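Local structure of quinoline 2-oxidoreductase large subunit (Pseudomonas putida, 1T3Q) at residues A222-S227 / Q257-H262; G253-K258 / A369-G374; Q216-T221 / E245-D250; T231-F236 / E264-C269. The protein houses the molybdenum centre of a molybdenum hydroxylase that probably oxidises quinoline, with the metal carried by a pterin cytosine dinucleotide. One frame throughout, in Å; residues are numbered along the deposited sequence.

From the N terminus, strand 216-221 opens contact 3, the turn 222-227 opens contact 1 and helix 226-237 supplies 231-236 for contact 4. Contact 3 closes first, when 245-250 returns beside the starting strand. Contact 2 opens at 253-258 just before contact 1 closes at 257-262, so the two overlap at Q257 and K258. Contact 4 closes at 264-269, and contact 2 closes last, at 369-374, after the longest loop. Contacts 1, 3 and 4 cross one another, contact 2 overlaps contact 1 at its start and crosses contact 4, and contacts 3 and 2 follow in series. Together they tie a beta-alpha-beta unit and its neighbouring helix to the loops of the molybdenum site.

Contact 1 (A222-S227 / Q257-H262); sequences ATQMPS and QKAHLH
The carbonyl oxygen of K258 receives the backbone N-H of Q224 at 2.9 Å from N, with an N-H...O angle of 157° and the donor tilted 33° from the carbonyl plane. This bond joins the loop after strand 216-221, which contains an ST turn at T223, to the loop leading into helix 263-275. In the turn T223 OG1 accepts at 3.0 Å from N of M225, the residue at the N-cap position of helix 226-237. Q224 reaches into the molybdenum pocket with an extended side chain: CG, anti to the carbonyl carbon (chi1 -51°), passes 3.4 Å from K258 O, and CD lies near A259 CB. OE1 accepts from G256 N, whereas NE2 donates to A544 O and to an oxo oxygen of the molybdenum ion. An alanine at Q224 would probably leave the G256 N-H without this acceptor and the oxo group without its amide donor, although the backbone bond could remain. The aliphatic part of K258 runs past A222, CD standing 3.4 Å from A222 O, before NZ reaches E202 and G253 O. M225 SD lies 3.6 Å from A259 O. Two waters complete the join: one links A222 O to H262 NE2, and the other sits 2.8 Å from T223 OG1 and 2.7 Å from H260 O.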
# COMPACT_ATOMS: atom_id res chain seq x y z
N ALA B 222 14.57 -5.13 -0.53
CA ALA B 222 15.00 -5.94 0.61
C ALA B 222 16.37 -5.41 1.02
O ALA B 222 17.40 -5.99 0.67
CB ALA B 222 15.08 -7.40 0.22
N THR B 223 16.38 -4.31 1.76
CA THR B 223 17.62 -3.70 2.18
C THR B 223 17.73 -3.52 3.69
O THR B 223 16.73 -3.49 4.41
CB THR B 223 17.79 -2.31 1.52
OG1 THR B 223 19.03 -1.73 1.92
CG2 THR B 223 16.65 -1.38 1.95
N GLN B 224 18.97 -3.42 4.16
CA GLN B 224 19.24 -3.20 5.58
C GLN B 224 19.49 -1.71 5.81
O GLN B 224 19.63 -1.26 6.95
CB GLN B 224 20.49 -3.99 6.02
CG GLN B 224 20.47 -5.45 5.62
CD GLN B 224 21.73 -6.19 6.02
OE1 GLN B 224 22.15 -7.12 5.34
NE2 GLN B 224 22.34 -5.78 7.13
N MET B 225 19.53 -0.93 4.73
CA MET B 225 19.81 0.51 4.82
C MET B 225 18.89 1.36 3.93
O MET B 225 19.34 1.98 2.97
CB MET B 225 21.27 0.76 4.41
CG MET B 225 22.30 -0.08 5.18
SD MET B 225 23.99 0.02 4.51
CE MET B 225 24.43 1.73 4.96
N PRO B 226 17.59 1.44 4.26
CA PRO B 226 16.64 2.22 3.46
C PRO B 226 16.93 3.70 3.22
O PRO B 226 16.78 4.19 2.09
CB PRO B 226 15.31 1.98 4.17
CG PRO B 226 15.72 1.77 5.59
CD PRO B 226 16.94 0.90 5.47
N SER B 227 17.33 4.43 4.26
CA SER B 227 17.63 5.86 4.10
C SER B 227 18.80 6.06 3.15
O SER B 227 18.82 7.01 2.36
CB SER B 227 17.96 6.50 5.46
OG SER B 227 16.84 6.46 6.33
N GLN B 257 24.98 -8.71 3.06
CA GLN B 257 24.81 -8.71 1.60
C GLN B 257 23.79 -7.67 1.17
O GLN B 257 23.94 -7.03 0.12
CB GLN B 257 24.37 -10.09 1.11
CG GLN B 257 24.43 -10.25 -0.41
CD GLN B 257 23.80 -11.54 -0.89
OE1 GLN B 257 22.59 -11.62 -1.07
NE2 GLN B 257 24.63 -12.56 -1.09
N LYS B 258 22.76 -7.49 1.99
CA LYS B 258 21.72 -6.53 1.69
C LYS B 258 22.00 -5.17 2.32
O LYS B 258 21.11 -4.34 2.49
CB LYS B 258 20.36 -7.10 2.12
CG LYS B 258 19.98 -8.29 1.24
CD LYS B 258 18.69 -8.99 1.65
CE LYS B 258 18.48 -10.23 0.79
NZ LYS B 258 17.42 -11.14 1.33
N ALA B 259 23.27 -4.95 2.65
CA ALA B 259 23.72 -3.69 3.22
C ALA B 259 24.63 -3.02 2.19
O ALA B 259 25.68 -2.47 2.53
CB ALA B 259 24.48 -3.92 4.52
N HIS B 260 24.24 -3.12 0.92
CA HIS B 260 24.98 -2.50 -0.18
C HIS B 260 23.96 -1.91 -1.14
O HIS B 260 22.79 -2.29 -1.13
CB HIS B 260 25.80 -3.51 -0.98
CG HIS B 260 26.82 -4.26 -0.18
ND1 HIS B 260 26.56 -5.49 0.38
CD2 HIS B 260 28.10 -3.96 0.13
CE1 HIS B 260 27.65 -5.92 1.00
NE2 HIS B 260 28.60 -5.01 0.86
N LEU B 261 24.42 -0.99 -1.98
CA LEU B 261 23.55 -0.42 -2.99
C LEU B 261 23.78 -1.33 -4.19
O LEU B 261 24.93 -1.52 -4.60
CB LEU B 261 23.96 1.01 -3.32
CG LEU B 261 23.06 1.66 -4.38
CD1 LEU B 261 21.66 1.85 -3.82
CD2 LEU B 261 23.64 3.00 -4.81
N HIS B 262 22.72 -1.89 -4.75
CA HIS B 262 22.89 -2.78 -5.90
C HIS B 262 22.54 -2.07 -7.20
O HIS B 262 21.62 -1.26 -7.24
CB HIS B 262 21.98 -4.01 -5.77
CG HIS B 262 21.93 -4.59 -4.39
ND1 HIS B 262 23.05 -5.09 -3.76
CD2 HIS B 262 20.91 -4.71 -3.52
CE1 HIS B 262 22.71 -5.50 -2.55
NE2 HIS B 262 21.42 -5.28 -2.38
O HOH W 1 19.59 -5.05 -0.55
O HOH W 2 20.14 -2.42 -0.53

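Contact 2 (G253-K258 / A369-G374); sequences GGFGQK and AYRGVG. With MCN (pterin cytosine dinucleotide), chain N; SMO (dioxosulfidomolybdenum(VI) ion), chain O.
F255 CB meets the edge of the Y370 ring, near its plane and 3.9 Å from CE1, while the F255 phenyl ring lays one face against the pterin. There F255 CD1 is 3.4 Å from C4A of the cofactor, and O4' lies above the same ring, displaced toward its rim. The R371 guanidinium also offers a face to the cofactor: N8' sits over it, nearest NH2 at 3.1 Å. NH1 of R371 approaches F255 CE1 obliquely and is hydrogen-bonded to Q685, while NE donates to G742 O, which fixes the rotation of the plane. R371 CG is anti to the backbone N (chi1 -159°), and the chain is extended as far as NE, with CB and CG passing the dithiolene sulfur S7'. The backbones are joined where R371 N donates to F255 O at 2.9 Å, the donor standing 37° above the carbonyl plane. Residues G254 to Q257 form a type I' beta turn in this molybdopterin-binding region. It directs two N-H groups to pterin O4', G254 N at 2.6 Å and F255 N at 2.9 Å. G256, in the turn, has a positive phi of 104°; a beta carbon there would collide with A369 O and the sulfido ligand. R143 of the small subunit packs on F255 and Y370, and Y370 CD1 lies 3.3 Å from F255 O.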
# COMPACT_ATOMS: atom_id res chain seq x y z
N GLY B 253 16.65 -12.57 5.62
CA GLY B 253 18.07 -12.68 5.88
C GLY B 253 18.85 -11.66 5.06
O GLY B 253 18.54 -11.44 3.89
N GLY B 254 19.86 -11.06 5.69
CA GLY B 254 20.69 -10.07 5.02
C GLY B 254 22.16 -10.39 5.25
O GLY B 254 22.91 -10.61 4.29
N PHE B 255 22.56 -10.39 6.51
CA PHE B 255 23.93 -10.71 6.90
C PHE B 255 24.99 -9.82 6.24
O PHE B 255 26.14 -10.23 6.12
CB PHE B 255 24.22 -12.17 6.56
CG PHE B 255 23.13 -13.11 7.01
CD1 PHE B 255 22.89 -13.32 8.37
CD2 PHE B 255 22.32 -13.75 6.08
CE1 PHE B 255 21.85 -14.15 8.80
CE2 PHE B 255 21.27 -14.59 6.50
CZ PHE B 255 21.04 -14.78 7.85
N GLY B 256 24.61 -8.62 5.84
CA GLY B 256 25.55 -7.71 5.20
C GLY B 256 25.38 -7.61 3.69
O GLY B 256 25.60 -6.54 3.11
N GLN B 257 24.98 -8.71 3.06
CA GLN B 257 24.81 -8.71 1.60
C GLN B 257 23.79 -7.67 1.17
O GLN B 257 23.94 -7.03 0.12
CB GLN B 257 24.37 -10.09 1.11
CG GLN B 257 24.43 -10.25 -0.41
CD GLN B 257 23.80 -11.54 -0.89
OE1 GLN B 257 22.59 -11.62 -1.07
NE2 GLN B 257 24.63 -12.56 -1.09
N LYS B 258 22.76 -7.49 1.99
CA LYS B 258 21.72 -6.53 1.69
C LYS B 258 22.00 -5.17 2.32
O LYS B 258 21.11 -4.34 2.49
CB LYS B 258 20.36 -7.10 2.12
CG LYS B 258 19.98 -8.29 1.24
CD LYS B 258 18.69 -8.99 1.65
CE LYS B 258 18.48 -10.23 0.79
NZ LYS B 258 17.42 -11.14 1.33
N ALA B 369 30.55 -6.63 2.26
CA ALA B 369 30.33 -6.93 3.67
C ALA B 369 29.53 -8.20 3.92
O ALA B 369 28.52 -8.45 3.27
CB ALA B 369 29.63 -5.76 4.33
N TYR B 370 30.01 -9.00 4.86
CA TYR B 370 29.33 -10.21 5.29
C TYR B 370 29.67 -10.37 6.77
O TYR B 370 30.83 -10.27 7.16
CB TYR B 370 29.79 -11.43 4.48
CG TYR B 370 29.28 -12.77 5.01
CD1 TYR B 370 27.95 -12.93 5.41
CD2 TYR B 370 30.13 -13.87 5.08
CE1 TYR B 370 27.48 -14.16 5.88
CE2 TYR B 370 29.67 -15.11 5.54
CZ TYR B 370 28.34 -15.24 5.94
OH TYR B 370 27.89 -16.46 6.39
N ARG B 371 28.63 -10.56 7.57
CA ARG B 371 28.72 -10.75 9.01
C ARG B 371 30.13 -10.94 9.55
O ARG B 371 30.77 -11.98 9.33
CB ARG B 371 27.85 -11.95 9.40
CG ARG B 371 27.43 -11.99 10.85
CD ARG B 371 26.44 -13.12 11.06
NE ARG B 371 25.76 -13.02 12.35
CZ ARG B 371 24.67 -13.70 12.67
NH1 ARG B 371 24.13 -14.53 11.79
NH2 ARG B 371 24.11 -13.54 13.86
N GLY B 372 30.62 -9.93 10.27
CA GLY B 372 31.96 -10.00 10.84
C GLY B 372 33.00 -9.31 9.98
O GLY B 372 34.10 -9.01 10.43
N VAL B 373 32.63 -9.08 8.72
CA VAL B 373 33.49 -8.44 7.73
C VAL B 373 34.96 -8.86 7.79
O VAL B 373 35.27 -10.04 7.93
CB VAL B 373 33.37 -6.88 7.79
CG1 VAL B 373 31.95 -6.47 7.42
CG2 VAL B 373 33.71 -6.36 9.18
N GLY B 374 35.87 -7.89 7.67
CA GLY B 374 37.29 -8.20 7.69
C GLY B 374 37.89 -8.63 9.01
O GLY B 374 39.04 -9.08 9.04
N1 MCN N . 20.24 -7.79 21.04
C2 MCN N . 19.71 -7.79 22.37
N3 MCN N . 20.58 -7.24 23.30
C4 MCN N . 21.84 -6.72 23.06
C5 MCN N . 22.34 -6.75 21.68
C6 MCN N . 21.55 -7.28 20.68
O2 MCN N . 18.63 -8.27 22.61
N4 MCN N . 22.57 -6.21 24.03
C1' MCN N . 19.28 -8.37 19.94
C2D MCN N . 18.50 -7.21 19.17
O2' MCN N . 17.15 -7.68 18.80
C3' MCN N . 19.40 -6.91 17.99
C4D MCN N . 19.97 -8.25 17.59
O4D MCN N . 19.96 -9.07 18.86
O3' MCN N . 18.62 -6.30 16.91
C5' MCN N . 21.33 -8.20 16.84
O5' MCN N . 22.18 -7.41 17.63
PA MCN N . 22.95 -6.12 17.13
O1A MCN N . 22.29 -4.96 17.81
O2A MCN N . 24.41 -6.45 17.36
O3A MCN N . 22.93 -5.92 15.52
PB MCN N . 21.77 -5.40 14.54
O1B MCN N . 22.27 -4.15 13.90
O2B MCN N . 20.45 -5.35 15.23
O3B MCN N . 21.67 -6.58 13.45
C10 MCN N . 22.57 -6.64 12.37
C9' MCN N . 23.50 -7.77 12.69
C8' MCN N . 24.43 -7.87 11.45
S8' MCN N . 25.43 -6.43 11.12
C7' MCN N . 24.55 -8.93 10.65
S7' MCN N . 25.61 -9.03 9.21
C6' MCN N . 23.64 -10.17 10.94
C7 MCN N . 23.26 -10.24 12.39
O9' MCN N . 22.68 -9.02 12.83
N5' MCN N . 22.52 -10.10 9.91
C4A MCN N . 21.45 -10.97 10.36
N8' MCN N . 22.27 -11.34 12.63
C4B MCN N . 21.32 -11.61 11.60
N1' MCN N . 20.25 -12.45 12.00
C2' MCN N . 19.29 -12.64 11.06
N2' MCN N . 18.26 -13.44 11.39
N3' MCN N . 19.32 -12.03 9.82
C4' MCN N . 20.36 -11.14 9.36
O4' MCN N . 20.31 -10.65 8.26
S SMO O . 28.00 -7.53 7.65
MO SMO O . 26.52 -6.77 8.98
OM2 SMO O . 27.85 -5.69 9.28
OM1 SMO O . 25.44 -6.05 7.90

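Contact 3 (Q216-T221 / E245-D250); sequences QLILWT and EVRVPD
Strands 216-221 and 245-247 run parallel, their axes 22° apart, joined by alternating bonds from E245 N to L217 O, L219 N to E245 O, R247 N to L219 O and T221 N to R247 O. They are the two strands of a beta-alpha-beta unit whose crossover is helix 226-237, and strand 244-247 is the outermost of its sheet within this chain. On the face of L219 and V246, T221 CG2 meets V246 CG1 at 3.8 Å, and helices 226-237 and 263-275 cover this side. The other face carries I218, W220, E245 and R247. Here R247, with CG anti to the carbonyl carbon (chi1 -69°) and the chain extended to NE, lies beside W220, pointing the same way, its guanidinium plane 89° from the indole. R247 CB makes an off-centre CH-pi contact, 4.1 Å from the centroid of the five-membered ring, and CD comes 3.6 Å from W220 NE1. Farther out, NH2 approaches W220 CZ2 obliquely at 3.4 Å. I218 CD1 covers one face of the guanidinium, 3.6 Å from NH1. E245, also bonded to S535 through OE1, is gripped side-on by R247: NE holds OE1 at 3.0 Å in a salt bridge, from above the carboxylate plane, and NH1 meets OE2 at 3.1 Å on its syn side but tilted out of that plane.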
# COMPACT_ATOMS: atom_id res chain seq x y z
N GLN B 216 6.55 11.14 -8.31
CA GLN B 216 7.02 10.46 -7.12
C GLN B 216 7.42 9.01 -7.42
O GLN B 216 6.80 8.34 -8.25
CB GLN B 216 5.95 10.49 -6.02
CG GLN B 216 5.59 11.90 -5.59
CD GLN B 216 4.56 11.93 -4.48
OE1 GLN B 216 3.53 11.26 -4.56
NE2 GLN B 216 4.83 12.70 -3.44
N LEU B 217 8.46 8.56 -6.74
CA LEU B 217 8.99 7.22 -6.90
C LEU B 217 8.94 6.45 -5.59
O LEU B 217 9.36 6.95 -4.55
CB LEU B 217 10.44 7.28 -7.37
CG LEU B 217 11.28 5.99 -7.27
CD1 LEU B 217 10.78 4.95 -8.27
CD2 LEU B 217 12.75 6.31 -7.52
N ILE B 218 8.41 5.23 -5.65
CA ILE B 218 8.39 4.37 -4.47
C ILE B 218 9.25 3.18 -4.85
O ILE B 218 9.02 2.54 -5.87
CB ILE B 218 6.98 3.84 -4.13
CG1 ILE B 218 6.05 5.00 -3.75
CG2 ILE B 218 7.07 2.86 -2.96
CD1 ILE B 218 4.63 4.55 -3.42
N LEU B 219 10.27 2.90 -4.05
CA LEU B 219 11.14 1.77 -4.29
C LEU B 219 11.06 0.79 -3.13
O LEU B 219 11.47 1.12 -2.01
CB LEU B 219 12.59 2.21 -4.45
CG LEU B 219 13.62 1.07 -4.52
CD1 LEU B 219 13.37 0.21 -5.75
CD2 LEU B 219 15.03 1.66 -4.56
N TRP B 220 10.50 -0.38 -3.39
CA TRP B 220 10.41 -1.43 -2.39
C TRP B 220 11.70 -2.22 -2.58
O TRP B 220 12.02 -2.60 -3.70
CB TRP B 220 9.24 -2.37 -2.67
CG TRP B 220 7.90 -1.86 -2.28
CD1 TRP B 220 7.24 -2.08 -1.10
CD2 TRP B 220 7.02 -1.07 -3.09
NE1 TRP B 220 6.00 -1.50 -1.14
CE2 TRP B 220 5.84 -0.87 -2.35
CE3 TRP B 220 7.12 -0.53 -4.38
CZ2 TRP B 220 4.75 -0.14 -2.85
CZ3 TRP B 220 6.04 0.19 -4.88
CH2 TRP B 220 4.87 0.38 -4.12
N THR B 221 12.46 -2.43 -1.52
CA THR B 221 13.69 -3.19 -1.66
C THR B 221 14.07 -3.91 -0.38
O THR B 221 13.88 -3.38 0.71
CB THR B 221 14.87 -2.29 -2.12
OG1 THR B 221 16.08 -3.06 -2.09
CG2 THR B 221 15.03 -1.07 -1.22
N GLU B 245 10.51 7.54 -1.99
CA GLU B 245 10.24 6.84 -0.74
C GLU B 245 10.74 5.42 -0.92
O GLU B 245 10.45 4.78 -1.93
CB GLU B 245 8.75 6.78 -0.40
CG GLU B 245 8.50 5.95 0.87
CD GLU B 245 7.04 5.67 1.16
OE1 GLU B 245 6.76 5.05 2.21
OE2 GLU B 245 6.18 6.07 0.36
N VAL B 246 11.50 4.94 0.05
CA VAL B 246 11.99 3.57 -0.00
C VAL B 246 11.22 2.81 1.07
O VAL B 246 11.07 3.29 2.19
CB VAL B 246 13.49 3.51 0.28
CG1 VAL B 246 13.92 2.07 0.53
CG2 VAL B 246 14.27 4.09 -0.91
N ARG B 247 10.71 1.63 0.71
CA ARG B 247 9.96 0.81 1.65
C ARG B 247 10.67 -0.52 1.81
O ARG B 247 11.21 -1.06 0.84
CB ARG B 247 8.53 0.57 1.16
CG ARG B 247 7.67 1.83 1.19
CD ARG B 247 6.25 1.58 0.71
NE ARG B 247 5.52 2.84 0.63
CZ ARG B 247 4.32 2.99 0.09
NH1 ARG B 247 3.75 4.19 0.07
NH2 ARG B 247 3.69 1.95 -0.44
N VAL B 248 10.68 -1.06 3.02
CA VAL B 248 11.34 -2.33 3.27
C VAL B 248 10.32 -3.32 3.80
O VAL B 248 9.74 -3.11 4.86
CB VAL B 248 12.46 -2.19 4.32
CG1 VAL B 248 13.26 -3.49 4.41
CG2 VAL B 248 13.39 -1.03 3.93
N PRO B 249 10.08 -4.41 3.06
CA PRO B 249 9.11 -5.41 3.53
C PRO B 249 9.86 -6.32 4.50
O PRO B 249 10.95 -5.97 4.95
CB PRO B 249 8.71 -6.12 2.25
CG PRO B 249 9.98 -6.11 1.45
CD PRO B 249 10.54 -4.70 1.69
N ASP B 250 9.28 -7.46 4.84
CA ASP B 250 10.00 -8.39 5.70
C ASP B 250 11.15 -8.87 4.82
O ASP B 250 10.97 -9.05 3.62
CB ASP B 250 9.11 -9.58 6.09
CG ASP B 250 8.02 -9.18 7.08
OD1 ASP B 250 8.33 -8.44 8.02
OD2 ASP B 250 6.86 -9.63 6.92

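Contact 4 (T231-F236 / E264-C269); sequences TMVAMF and EELLVC
L266 forks between V233 and F236, one methyl to each. L266 CD2 lies 3.6 Å from V233 CG2 and 3.7 Å from V233 CA, so that this methyl bears on the helix backbone as well as on the valine. The two side chains slide past each other in opposite directions instead of meeting head-on. The second methyl, CD1, touches F236 CB at 3.9 Å; leucine and phenylalanine cross obliquely, and the ring comes no nearer than CD1 of F236 to CD1 of L266, at 4.1 Å. V233 divides its own branches in the same manner. With CG1 anti to the backbone N (chi1 169°), that methyl reaches C269 SG at 4.1 Å, leaving CG2 for the leucine. The arrangement joins two helices of an alpha/beta fold, 226-237 and 263-275, whose local axes approach to 10.4 Å and cross at -63°. V233 and L266 have the nearest alpha carbons, 6.1 Å apart. Both helices rest on strand 216-221: V233 and C269 touch L217, and V268 reaches L219. An alanine at L266 would probably open a gap between V233 CG2 and F236 CB, since the atoms bridging them are the two leucine methyls, while the V233 to C269 contact could persist. Beyond the two segments, I87 of strand 87-89 packs on both F236 and L266, and L261 packs on F236.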
# COMPACT_ATOMS: atom_id res chain seq x y z
N THR B 231 18.76 8.13 -0.56
CA THR B 231 19.69 9.20 -0.87
C THR B 231 20.56 8.88 -2.09
O THR B 231 20.82 9.77 -2.92
CB THR B 231 20.61 9.50 0.33
OG1 THR B 231 19.82 9.75 1.49
CG2 THR B 231 21.48 10.72 0.05
N MET B 232 21.01 7.64 -2.22
CA MET B 232 21.85 7.27 -3.35
C MET B 232 21.08 7.22 -4.66
O MET B 232 21.63 7.56 -5.72
CB MET B 232 22.55 5.92 -3.10
CG MET B 232 23.52 5.94 -1.91
SD MET B 232 24.70 7.32 -1.93
CE MET B 232 23.92 8.39 -0.81
N VAL B 233 19.82 6.80 -4.62
CA VAL B 233 19.03 6.77 -5.84
C VAL B 233 18.87 8.22 -6.31
O VAL B 233 18.98 8.52 -7.51
CB VAL B 233 17.63 6.17 -5.61
CG1 VAL B 233 16.75 6.41 -6.84
CG2 VAL B 233 17.75 4.67 -5.36
N ALA B 234 18.61 9.11 -5.36
CA ALA B 234 18.43 10.52 -5.68
C ALA B 234 19.67 11.09 -6.36
O ALA B 234 19.57 11.77 -7.38
CB ALA B 234 18.13 11.31 -4.41
N MET B 235 20.84 10.78 -5.81
CA MET B 235 22.09 11.28 -6.35
C MET B 235 22.55 10.63 -7.66
O MET B 235 22.90 11.32 -8.61
CB MET B 235 23.20 11.14 -5.30
CG MET B 235 22.89 11.86 -4.00
SD MET B 235 24.38 12.40 -3.13
CE MET B 235 24.60 11.13 -1.96
N PHE B 236 22.52 9.30 -7.72
CA PHE B 236 22.97 8.59 -8.91
C PHE B 236 21.98 8.59 -10.08
O PHE B 236 22.37 8.30 -11.21
CB PHE B 236 23.37 7.17 -8.53
CG PHE B 236 24.51 7.10 -7.54
CD1 PHE B 236 24.63 6.02 -6.67
CD2 PHE B 236 25.46 8.12 -7.48
CE1 PHE B 236 25.68 5.96 -5.75
CE2 PHE B 236 26.51 8.06 -6.56
CZ PHE B 236 26.62 6.98 -5.69
N GLU B 264 20.98 -3.10 -9.60
CA GLU B 264 19.58 -3.39 -9.90
C GLU B 264 18.58 -2.48 -9.19
O GLU B 264 17.51 -2.22 -9.73
CB GLU B 264 19.26 -4.86 -9.59
CG GLU B 264 19.98 -5.85 -10.50
CD GLU B 264 21.31 -6.34 -9.94
OE1 GLU B 264 22.01 -5.55 -9.27
OE2 GLU B 264 21.65 -7.51 -10.19
N GLU B 265 18.92 -2.00 -7.99
CA GLU B 265 18.00 -1.10 -7.28
C GLU B 265 17.84 0.18 -8.08
O GLU B 265 16.75 0.74 -8.19
CB GLU B 265 18.52 -0.79 -5.87
CG GLU B 265 18.50 -1.99 -4.94
CD GLU B 265 19.10 -1.70 -3.58
OE1 GLU B 265 18.39 -1.86 -2.56
OE2 GLU B 265 20.30 -1.33 -3.52
N LEU B 266 18.94 0.66 -8.65
CA LEU B 266 18.88 1.88 -9.43
C LEU B 266 18.17 1.56 -10.74
O LEU B 266 17.31 2.33 -11.19
CB LEU B 266 20.28 2.42 -9.72
CG LEU B 266 21.11 2.80 -8.49
CD1 LEU B 266 22.45 3.38 -8.93
CD2 LEU B 266 20.35 3.82 -7.66
N LEU B 267 18.51 0.43 -11.34
CA LEU B 267 17.91 0.04 -12.61
C LEU B 267 16.40 -0.04 -12.58
O LEU B 267 15.75 0.47 -13.49
CB LEU B 267 18.51 -1.28 -13.10
CG LEU B 267 19.96 -1.18 -13.60
CD1 LEU B 267 20.53 -2.57 -13.82
CD2 LEU B 267 20.00 -0.37 -14.91
N VAL B 268 15.81 -0.68 -11.57
CA VAL B 268 14.36 -0.76 -11.56
C VAL B 268 13.71 0.62 -11.49
O VAL B 268 12.65 0.84 -12.07
CB VAL B 268 13.82 -1.66 -10.41
CG1 VAL B 268 14.21 -3.10 -10.68
CG2 VAL B 268 14.37 -1.20 -9.07
N CYS B 269 14.36 1.56 -10.79
CA CYS B 269 13.81 2.91 -10.70
C CYS B 269 13.86 3.56 -12.07
O CYS B 269 12.89 4.20 -12.50
CB CYS B 269 14.62 3.75 -9.71
SG CYS B 269 14.48 3.18 -7.99